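Local structure of hemin degrading factor (Pseudomonas aeruginosa, 4MF9) at residues Gln227-Leu232 against Glu324-Asp329; Trp239-Asp244 against Leu308-Lys313; Ser258-Met263 against Asp348-Leu353. The protein binds heme and is a heme-degrading enzyme, with a likely role in heme trafficking inside the bacterium. All blocks are in the same frame, centred on the assembly; numbering follows the deposited sequence.

Contact 1: residues Gln227-Leu232 against Glu324-Asp329. With HEM (protoporphyrin IX containing Fe), chain C.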
# COMPACT_ATOMS: atom_id res chain seq x y z
N GLN A 227 -16.27 2.71 -12.54
CA GLN A 227 -14.85 2.65 -12.17
C GLN A 227 -14.39 4.01 -11.64
O GLN A 227 -14.98 4.99 -11.96
CB GLN A 227 -13.93 2.26 -13.32
CG GLN A 227 -14.41 1.14 -14.17
CD GLN A 227 -14.67 -0.08 -13.35
OE1 GLN A 227 -15.78 -0.53 -13.20
NE2 GLN A 227 -13.65 -0.57 -12.76
N ARG A 228 -13.37 4.02 -10.81
CA ARG A 228 -12.99 5.24 -10.20
C ARG A 228 -12.58 6.34 -11.22
O ARG A 228 -13.00 7.43 -11.14
CB ARG A 228 -11.86 5.04 -9.21
CG ARG A 228 -11.60 6.30 -8.43
CD ARG A 228 -10.51 6.37 -7.38
NE ARG A 228 -11.02 5.94 -6.13
CZ ARG A 228 -11.09 6.59 -4.99
NH1 ARG A 228 -10.64 7.78 -4.79
NH2 ARG A 228 -11.65 5.98 -4.02
N THR A 229 -11.76 5.98 -12.18
CA THR A 229 -11.33 6.94 -13.20
C THR A 229 -12.52 7.38 -14.04
O THR A 229 -12.62 8.54 -14.45
CB THR A 229 -10.25 6.34 -14.11
OG1 THR A 229 -10.74 5.14 -14.74
CG2 THR A 229 -9.03 5.99 -13.29
N GLN A 230 -13.41 6.45 -14.29
CA GLN A 230 -14.63 6.71 -15.02
C GLN A 230 -15.50 7.74 -14.32
O GLN A 230 -15.99 8.61 -14.96
CB GLN A 230 -15.40 5.42 -15.16
CG GLN A 230 -16.66 5.44 -15.96
CD GLN A 230 -17.18 4.04 -16.20
OE1 GLN A 230 -17.32 3.28 -15.30
NE2 GLN A 230 -17.47 3.75 -17.43
N ALA A 231 -15.67 7.63 -13.01
CA ALA A 231 -16.46 8.62 -12.28
C ALA A 231 -15.80 10.00 -12.29
O ALA A 231 -16.48 11.01 -12.36
CB ALA A 231 -16.69 8.16 -10.87
N LEU A 232 -14.47 10.04 -12.18
CA LEU A 232 -13.74 11.31 -12.21
C LEU A 232 -13.98 12.01 -13.54
O LEU A 232 -14.25 13.21 -13.59
CB LEU A 232 -12.24 11.07 -12.02
CG LEU A 232 -11.82 10.37 -10.73
CD1 LEU A 232 -10.31 10.30 -10.59
CD2 LEU A 232 -12.46 11.05 -9.53
N GLU A 324 -4.93 12.12 -7.19
CA GLU A 324 -5.02 10.68 -7.33
C GLU A 324 -4.36 10.25 -8.64
O GLU A 324 -4.73 10.70 -9.72
CB GLU A 324 -6.49 10.23 -7.22
CG GLU A 324 -7.14 10.79 -5.94
CD GLU A 324 -8.55 10.30 -5.66
OE1 GLU A 324 -9.08 9.48 -6.44
OE2 GLU A 324 -9.11 10.76 -4.65
N ALA A 325 -3.35 9.39 -8.52
CA ALA A 325 -2.60 8.90 -9.68
C ALA A 325 -3.01 7.45 -9.95
O ALA A 325 -3.11 6.63 -9.04
CB ALA A 325 -1.12 8.99 -9.41
N PHE A 326 -3.25 7.13 -11.20
CA PHE A 326 -3.67 5.84 -11.63
C PHE A 326 -2.74 5.23 -12.68
O PHE A 326 -2.17 5.93 -13.47
CB PHE A 326 -5.04 5.90 -12.24
CG PHE A 326 -6.08 6.48 -11.31
CD1 PHE A 326 -6.26 7.84 -11.22
CD2 PHE A 326 -6.86 5.67 -10.54
CE1 PHE A 326 -7.22 8.37 -10.41
CE2 PHE A 326 -7.81 6.19 -9.70
CZ PHE A 326 -7.97 7.54 -9.62
N ASP A 327 -2.63 3.91 -12.67
CA ASP A 327 -1.94 3.16 -13.70
C ASP A 327 -2.83 2.87 -14.91
O ASP A 327 -3.97 3.24 -14.87
CB ASP A 327 -1.34 1.89 -13.13
CG ASP A 327 -2.35 0.89 -12.72
OD1 ASP A 327 -3.47 0.89 -13.19
OD2 ASP A 327 -1.98 0.06 -11.94
N PRO A 328 -2.33 2.16 -15.91
CA PRO A 328 -3.10 1.86 -17.09
C PRO A 328 -4.27 0.95 -16.83
O PRO A 328 -5.03 0.81 -17.71
CB PRO A 328 -2.09 1.22 -18.04
CG PRO A 328 -0.85 1.91 -17.74
CD PRO A 328 -0.89 2.19 -16.24
N ASP A 329 -4.33 0.32 -15.69
CA ASP A 329 -5.44 -0.58 -15.39
C ASP A 329 -6.56 0.10 -14.60
O ASP A 329 -7.57 -0.53 -14.26
CB ASP A 329 -4.95 -1.82 -14.65
CG ASP A 329 -4.00 -2.66 -15.48
OD1 ASP A 329 -4.18 -2.70 -16.72
OD2 ASP A 329 -3.08 -3.26 -14.89
CHA HEM C . -9.11 9.00 4.11
CHB HEM C . -8.45 9.54 8.77
CHC HEM C . -10.32 5.17 9.48
CHD HEM C . -9.83 4.30 4.80
C1A HEM C . -8.85 9.55 5.33
C2A HEM C . -8.47 10.91 5.56
C3A HEM C . -8.32 11.05 6.86
C4A HEM C . -8.54 9.79 7.42
CMA HEM C . -7.90 12.32 7.55
CAA HEM C . -8.32 12.01 4.58
CBA HEM C . -9.04 13.34 4.90
CGA HEM C . -10.50 13.12 4.69
O1A HEM C . -11.33 13.51 5.51
O2A HEM C . -10.83 12.53 3.70
C1B HEM C . -8.94 8.36 9.31
C2B HEM C . -8.98 8.22 10.71
C3B HEM C . -9.50 7.02 10.97
C4B HEM C . -9.78 6.41 9.65
CMB HEM C . -8.55 9.26 11.71
CAB HEM C . -9.73 6.52 12.36
CBB HEM C . -9.71 5.28 12.73
C1C HEM C . -10.37 4.54 8.30
C2C HEM C . -10.88 3.27 8.09
C3C HEM C . -10.76 3.01 6.76
C4C HEM C . -10.15 4.13 6.13
CMC HEM C . -11.49 2.38 9.14
CAC HEM C . -11.16 1.78 6.12
CBC HEM C . -10.77 1.61 4.89
C1D HEM C . -9.61 5.55 4.20
C2D HEM C . -9.52 5.77 2.72
C3D HEM C . -9.34 7.08 2.56
C4D HEM C . -9.30 7.65 3.91
CMD HEM C . -9.62 4.79 1.58
CAD HEM C . -9.18 7.80 1.25
CBD HEM C . -10.50 8.52 0.92
CGD HEM C . -10.74 9.02 -0.47
O1D HEM C . -11.09 10.18 -0.55
O2D HEM C . -10.65 8.34 -1.48
NA HEM C . -8.87 8.88 6.49
NB HEM C . -9.43 7.27 8.70
NC HEM C . -9.96 5.01 7.12
ND HEM C . -9.46 6.70 4.84
FE HEM C . -9.50 6.96 6.66
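Phe326 and Arg228 bury the most surface here, with Glu324 close behind. The Phe326 ring meets three side chains of the helix that begins at Arg228. Thr229 CG2 sits over one face, 3.6 Å from the ring centroid and 15° off the normal, a CH-pi contact. Arg228 CD lies at the ring edge, 3.6 Å from Phe326 CE2. Leu232 comes tip to tip with the ring, its CD1 3.6 Å from Phe326 CE1. The helix lies on strand 320-326 of the antiparallel sheet to which the C-terminal HemS/ChuX region contributes most strands, and Arg228 reaches from it into the heme pocket. Arg228 CG, anti to the backbone N (chi1 -172°), runs with CD past the Phe326 edge; the bend at chi3 turns NE off this line. Arg228 NH1 donates to Glu324 OE1 at 2.8 Å, a salt bridge. The oxygen is met on its syn side, though well out of the carboxylate plane, and lies near the guanidinium plane. The same Arg228 NH1 also makes a weak bond of 3.4 Å to heme propionate atom O2D. Glu324 OE2 pairs with Lys313 and Ser322, so Glu324 probably helps, from the second shell, to position two heme-binding residues.

Contact 2: residues Trp239-Asp244 against Leu308-Lys313; sequences WAERLD and LWRVRK. With HEM (protoporphyrin IX containing Fe), chain C.
Glu241 OE2 is gripped by three N-H donors from two arginines of the facing strand. Arg310 NE donates to Glu241 OE2 at 3.1 Å, and Arg310 NH2 to the same OE2 at 2.9 Å. Arg312 NH2 donates to Glu241 OE2 at 3.0 Å. Arg310 NE meets the oxygen on its anti side, whereas both NH2 groups come from above the carboxylate plane. Glu241 and Arg310 lie side by side and point the same way, and the bend at chi3 of Arg310 (47°) places NE beside the oxygen. Two positive groups on one oxygen would be expected to favour the ionised carboxylate. Glu355 pairs with Arg312 as well, and Arg310 NH1 donates to the carbonyls of Ala354 and Phe357, so the C-terminal end of the chain is tied to this face. Leu243 CD2 lies over one face of the Arg310 guanidinium, toward its rim.

On the other face of the sheet, Trp309 packs against its non-hydrogen-bonded partner Arg242. Arg242 CB stands 4.0 Å from the centroid of the Trp309 six-membered ring, 2° off its normal, a CH-pi contact. Ala240 CB touches Trp309 CE3 at 3.8 Å. Trp309 NE1 donates to Glu307. Leu232 of helix 228-235 packs on Ala240, Trp309 and Val311 on this face.

The backbones are joined by four direct hydrogen bonds, among them Arg312 N to Trp239 O at 2.7 Å and the reciprocal pair between Glu241 and Arg310. A water bridges Leu308 N and Leu243 O. Lys313, at the far end of its strand, belongs to the heme site. The arrangement is an antiparallel strand pair at the margin of the sheet built mostly by the C-terminal HemS/ChuX region, with 240-243 as an outermost strand.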
# COMPACT_ATOMS: atom_id res chain seq x y z
N TRP A 239 -15.49 19.03 -9.84
CA TRP A 239 -15.26 17.92 -8.90
C TRP A 239 -13.94 17.19 -9.18
O TRP A 239 -13.33 16.62 -8.26
CB TRP A 239 -16.42 16.91 -8.94
CG TRP A 239 -17.78 17.44 -8.53
CD1 TRP A 239 -18.92 17.44 -9.30
CD2 TRP A 239 -18.13 18.07 -7.29
NE1 TRP A 239 -19.96 18.02 -8.59
CE2 TRP A 239 -19.50 18.41 -7.36
CE3 TRP A 239 -17.42 18.36 -6.11
CZ2 TRP A 239 -20.18 19.04 -6.31
CZ3 TRP A 239 -18.10 18.99 -5.06
CH2 TRP A 239 -19.47 19.32 -5.17
N ALA A 240 -13.53 17.18 -10.44
CA ALA A 240 -12.33 16.43 -10.82
C ALA A 240 -11.76 16.92 -12.14
O ALA A 240 -12.50 17.04 -13.13
CB ALA A 240 -12.64 14.95 -10.91
N GLU A 241 -10.47 17.16 -12.17
CA GLU A 241 -9.76 17.62 -13.35
C GLU A 241 -8.50 16.84 -13.58
O GLU A 241 -7.77 16.70 -12.70
CB GLU A 241 -9.35 19.08 -13.18
CG GLU A 241 -10.43 20.05 -12.81
CD GLU A 241 -9.89 21.47 -12.64
OE1 GLU A 241 -10.11 22.27 -13.50
OE2 GLU A 241 -9.27 21.80 -11.67
N ARG A 242 -8.26 16.40 -14.78
CA ARG A 242 -6.99 15.74 -15.13
C ARG A 242 -5.81 16.70 -15.15
O ARG A 242 -5.93 17.79 -15.58
CB ARG A 242 -7.10 14.98 -16.42
CG ARG A 242 -6.27 13.72 -16.52
CD ARG A 242 -6.63 13.01 -17.79
NE ARG A 242 -5.88 11.84 -18.09
CZ ARG A 242 -4.98 11.77 -19.04
NH1 ARG A 242 -4.72 12.82 -19.75
NH2 ARG A 242 -4.31 10.67 -19.28
N LEU A 243 -4.68 16.24 -14.67
CA LEU A 243 -3.45 17.01 -14.59
C LEU A 243 -2.32 16.39 -15.40
O LEU A 243 -2.32 15.19 -15.69
CB LEU A 243 -2.99 17.13 -13.13
CG LEU A 243 -4.00 17.69 -12.14
CD1 LEU A 243 -3.46 17.57 -10.73
CD2 LEU A 243 -4.35 19.15 -12.48
N ASP A 244 -1.34 17.19 -15.77
CA ASP A 244 -0.20 16.67 -16.48
C ASP A 244 0.49 15.67 -15.52
O ASP A 244 0.73 15.98 -14.45
CB ASP A 244 0.75 17.79 -16.82
CG ASP A 244 1.95 17.31 -17.57
OD1 ASP A 244 1.94 17.42 -18.78
OD2 ASP A 244 2.87 16.86 -16.93
N LEU A 308 -3.47 11.40 -13.84
CA LEU A 308 -3.30 12.15 -12.61
C LEU A 308 -4.47 13.12 -12.49
O LEU A 308 -4.71 13.94 -13.40
CB LEU A 308 -1.98 12.94 -12.65
CG LEU A 308 -1.76 13.67 -11.32
CD1 LEU A 308 -1.70 12.64 -10.16
CD2 LEU A 308 -0.53 14.55 -11.36
N TRP A 309 -5.21 13.02 -11.39
CA TRP A 309 -6.41 13.83 -11.20
C TRP A 309 -6.35 14.65 -9.93
O TRP A 309 -5.91 14.17 -8.88
CB TRP A 309 -7.63 12.91 -11.10
CG TRP A 309 -8.01 12.27 -12.37
CD1 TRP A 309 -7.49 11.12 -12.90
CD2 TRP A 309 -9.00 12.72 -13.29
NE1 TRP A 309 -8.09 10.84 -14.10
CE2 TRP A 309 -9.03 11.80 -14.36
CE3 TRP A 309 -9.88 13.82 -13.31
CZ2 TRP A 309 -9.90 11.95 -15.44
CZ3 TRP A 309 -10.74 13.96 -14.38
CH2 TRP A 309 -10.75 13.03 -15.43
N ARG A 310 -6.81 15.89 -10.02
CA ARG A 310 -7.17 16.67 -8.88
C ARG A 310 -8.66 16.38 -8.56
O ARG A 310 -9.46 16.49 -9.39
CB ARG A 310 -6.97 18.16 -9.10
CG ARG A 310 -7.54 19.08 -8.07
CD ARG A 310 -7.08 20.55 -8.20
NE ARG A 310 -7.16 21.05 -9.56
CZ ARG A 310 -6.18 21.67 -10.20
NH1 ARG A 310 -5.01 21.89 -9.62
NH2 ARG A 310 -6.39 22.09 -11.42
N VAL A 311 -8.96 16.03 -7.33
CA VAL A 311 -10.33 15.62 -7.00
C VAL A 311 -10.83 16.40 -5.79
O VAL A 311 -10.07 16.61 -4.84
CB VAL A 311 -10.40 14.12 -6.67
CG1 VAL A 311 -11.86 13.67 -6.42
CG2 VAL A 311 -9.78 13.30 -7.78
N ARG A 312 -12.09 16.82 -5.83
CA ARG A 312 -12.70 17.52 -4.74
C ARG A 312 -14.00 16.81 -4.31
O ARG A 312 -14.86 16.59 -5.12
CB ARG A 312 -12.94 19.01 -5.03
CG ARG A 312 -11.94 19.70 -5.93
CD ARG A 312 -12.33 21.15 -6.23
NE ARG A 312 -11.31 21.81 -6.98
CZ ARG A 312 -11.23 21.80 -8.28
NH1 ARG A 312 -12.14 21.19 -8.99
NH2 ARG A 312 -10.22 22.39 -8.87
N LYS A 313 -14.09 16.46 -3.06
CA LYS A 313 -15.24 15.77 -2.53
C LYS A 313 -15.83 16.53 -1.33
O LYS A 313 -15.15 16.88 -0.44
CB LYS A 313 -14.87 14.34 -2.11
CG LYS A 313 -14.02 13.53 -3.05
CD LYS A 313 -13.95 12.06 -2.67
CE LYS A 313 -12.59 11.72 -2.09
NZ LYS A 313 -11.54 11.40 -3.07
CHA HEM C . -9.11 9.00 4.11
CHB HEM C . -8.45 9.54 8.77
CHC HEM C . -10.32 5.17 9.48
CHD HEM C . -9.83 4.30 4.80
C1A HEM C . -8.85 9.55 5.33
C2A HEM C . -8.47 10.91 5.56
C3A HEM C . -8.32 11.05 6.86
C4A HEM C . -8.54 9.79 7.42
CMA HEM C . -7.90 12.32 7.55
CAA HEM C . -8.32 12.01 4.58
CBA HEM C . -9.04 13.34 4.90
CGA HEM C . -10.50 13.12 4.69
O1A HEM C . -11.33 13.51 5.51
O2A HEM C . -10.83 12.53 3.70
C1B HEM C . -8.94 8.36 9.31
C2B HEM C . -8.98 8.22 10.71
C3B HEM C . -9.50 7.02 10.97
C4B HEM C . -9.78 6.41 9.65
CMB HEM C . -8.55 9.26 11.71
CAB HEM C . -9.73 6.52 12.36
CBB HEM C . -9.71 5.28 12.73
C1C HEM C . -10.37 4.54 8.30
C2C HEM C . -10.88 3.27 8.09
C3C HEM C . -10.76 3.01 6.76
C4C HEM C . -10.15 4.13 6.13
CMC HEM C . -11.49 2.38 9.14
CAC HEM C . -11.16 1.78 6.12
CBC HEM C . -10.77 1.61 4.89
C1D HEM C . -9.61 5.55 4.20
C2D HEM C . -9.52 5.77 2.72
C3D HEM C . -9.34 7.08 2.56
C4D HEM C . -9.30 7.65 3.91
CMD HEM C . -9.62 4.79 1.58
CAD HEM C . -9.18 7.80 1.25
CBD HEM C . -10.50 8.52 0.92
CGD HEM C . -10.74 9.02 -0.47
O1D HEM C . -11.09 10.18 -0.55
O2D HEM C . -10.65 8.34 -1.48
NA HEM C . -8.87 8.88 6.49
NB HEM C . -9.43 7.27 8.70
NC HEM C . -9.96 5.01 7.12
ND HEM C . -9.46 6.70 4.84
FE HEM C . -9.50 6.96 6.66
O HOH W 1 -3.08 12.76 -16.22

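Contact 3: residues Ser258-Met263 against Asp348-Leu353; sequences SGLPIM and DDWREL
This is a small, mostly apolar contact between the segment that enters strand 262-268 and the first turn and a half of helix 348-355, near the C-terminus. No hydrogen bond crosses it. Leu260 carries most of the contact and points toward the helix. Its CG is anti to the backbone N (chi1 168°), which sets both methyls against the helix. Leu260 CD2 lies 3.7 Å from Trp350 CA and 4.0 Å from Leu353 CD2. It comes to Trp350 at the edge of the indole. Leu260 CD1 lies 4.4 Å from Trp350 CB. The closest approach is that of Leu260 CD1 to Asp349 OD2, at 3.0 Å. This is a tight carbon-oxygen contact and not a bond. Leu260 and Asp349 slide past each other in opposite directions. The polar end of Asp349 is held by Arg347, which salt-bridges OD1.

Ile262 adds a second apolar touch. Its CG2 is 4.1 Å from Trp350 CZ3, and the two side chains cross at about a right angle. Trp350 NE1 is bonded to the carbonyl of Thr321, which ties the indole to strand 320-326. Leu251 of helix 247-258 also packs on both Trp350 and Leu353.

The arrangement is a C-terminal helix packed beside the start of a sheet strand, in the C-terminal HemS/ChuX unit, next to the heme site that Met263 touches.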
# COMPACT_ATOMS: atom_id res chain seq x y z
N SER A 258 8.03 24.13 1.20
CA SER A 258 7.31 24.79 2.28
C SER A 258 7.09 24.16 3.63
O SER A 258 6.72 24.83 4.52
CB SER A 258 5.98 25.27 1.77
OG SER A 258 4.89 24.43 2.07
N GLY A 259 7.32 22.88 3.77
CA GLY A 259 7.15 22.22 5.05
C GLY A 259 5.71 21.85 5.33
O GLY A 259 5.34 21.51 6.45
N LEU A 260 4.87 21.92 4.32
CA LEU A 260 3.49 21.61 4.48
C LEU A 260 3.29 20.12 4.83
O LEU A 260 3.62 19.27 4.10
CB LEU A 260 2.80 21.89 3.15
CG LEU A 260 1.43 21.48 2.75
CD1 LEU A 260 0.51 21.79 3.88
CD2 LEU A 260 0.96 22.34 1.61
N PRO A 261 2.66 19.88 5.93
CA PRO A 261 2.32 18.51 6.33
C PRO A 261 1.23 17.94 5.41
O PRO A 261 0.15 18.52 5.26
CB PRO A 261 1.79 18.67 7.76
CG PRO A 261 1.28 20.10 7.80
CD PRO A 261 2.22 20.88 6.93
N ILE A 262 1.53 16.80 4.79
CA ILE A 262 0.61 16.20 3.83
C ILE A 262 0.28 14.78 4.28
O ILE A 262 0.77 14.33 5.31
CB ILE A 262 1.23 16.17 2.45
CG1 ILE A 262 2.52 15.36 2.48
CG2 ILE A 262 1.51 17.60 1.97
CD1 ILE A 262 3.18 15.19 1.13
N MET A 263 -0.56 14.09 3.54
CA MET A 263 -0.86 12.68 3.74
C MET A 263 -0.61 11.94 2.45
O MET A 263 -1.03 12.38 1.43
CB MET A 263 -2.30 12.48 4.16
CG MET A 263 -2.68 13.17 5.43
SD MET A 263 -4.35 12.95 5.96
CE MET A 263 -4.21 11.27 6.52
N ASP A 348 -5.63 25.63 4.38
CA ASP A 348 -5.59 26.48 3.22
C ASP A 348 -4.33 26.29 2.41
O ASP A 348 -4.36 26.36 1.24
CB ASP A 348 -5.74 27.97 3.63
CG ASP A 348 -6.97 28.25 4.48
OD1 ASP A 348 -6.98 29.15 5.32
OD2 ASP A 348 -7.96 27.59 4.33
N ASP A 349 -3.23 26.05 3.07
CA ASP A 349 -1.98 25.91 2.39
C ASP A 349 -1.98 24.70 1.47
O ASP A 349 -1.52 24.73 0.37
CB ASP A 349 -0.75 26.00 3.36
CG ASP A 349 -0.73 24.92 4.44
OD1 ASP A 349 0.05 25.04 5.41
OD2 ASP A 349 -1.52 23.99 4.36
N TRP A 350 -2.59 23.64 1.94
CA TRP A 350 -2.75 22.46 1.11
C TRP A 350 -3.62 22.75 -0.11
O TRP A 350 -3.21 22.49 -1.25
CB TRP A 350 -3.33 21.28 1.90
CG TRP A 350 -3.82 20.21 0.97
CD1 TRP A 350 -5.12 19.84 0.74
CD2 TRP A 350 -3.02 19.39 0.11
NE1 TRP A 350 -5.17 18.83 -0.20
CE2 TRP A 350 -3.88 18.54 -0.60
CE3 TRP A 350 -1.64 19.29 -0.12
CZ2 TRP A 350 -3.41 17.61 -1.52
CZ3 TRP A 350 -1.19 18.38 -1.02
CH2 TRP A 350 -2.06 17.55 -1.72
N ARG A 351 -4.77 23.35 0.14
CA ARG A 351 -5.71 23.57 -0.92
C ARG A 351 -5.13 24.48 -1.95
O ARG A 351 -5.26 24.25 -3.06
CB ARG A 351 -7.05 24.04 -0.38
CG ARG A 351 -8.01 24.51 -1.46
CD ARG A 351 -9.38 24.95 -0.96
NE ARG A 351 -10.09 23.96 -0.19
CZ ARG A 351 -11.27 24.10 0.37
NH1 ARG A 351 -11.97 25.21 0.24
NH2 ARG A 351 -11.76 23.11 1.06
N GLU A 352 -4.41 25.49 -1.54
CA GLU A 352 -3.74 26.36 -2.44
C GLU A 352 -2.70 25.65 -3.29
O GLU A 352 -2.65 25.85 -4.44
CB GLU A 352 -3.12 27.52 -1.68
CG GLU A 352 -2.21 28.36 -2.56
CD GLU A 352 -1.49 29.45 -1.83
OE1 GLU A 352 -1.23 30.47 -2.44
OE2 GLU A 352 -1.18 29.27 -0.64
N LEU A 353 -1.89 24.81 -2.68
CA LEU A 353 -0.97 24.05 -3.48
C LEU A 353 -1.62 23.07 -4.43
O LEU A 353 -1.29 23.02 -5.57
CB LEU A 353 0.02 23.35 -2.60
CG LEU A 353 1.10 22.47 -3.24
CD1 LEU A 353 1.88 23.20 -4.28
CD2 LEU A 353 2.02 21.94 -2.18

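All three contacts fall in the C-terminal HemS/ChuX region and reach one antiparallel sheet. Contacts 1 and 2 are neighbours, with centres about 10 Å apart. Helix 228-235 of contact 1 leads directly into strand 240-243 of contact 2, and strands 307-313 and 320-326 lie side by side. Contact 2 is nested within the chain loop closed by contact 1, and Lys313 and Glu324 form a salt bridge between them. Contact 3 lies about 23 Å from contact 1 and 16 Å from contact 2, centre to centre, and touches neither. Its segments alternate with theirs along the chain. Each contact has one heme-pocket residue in its segments: Arg228 on a helix, Lys313 and Met263 on strands.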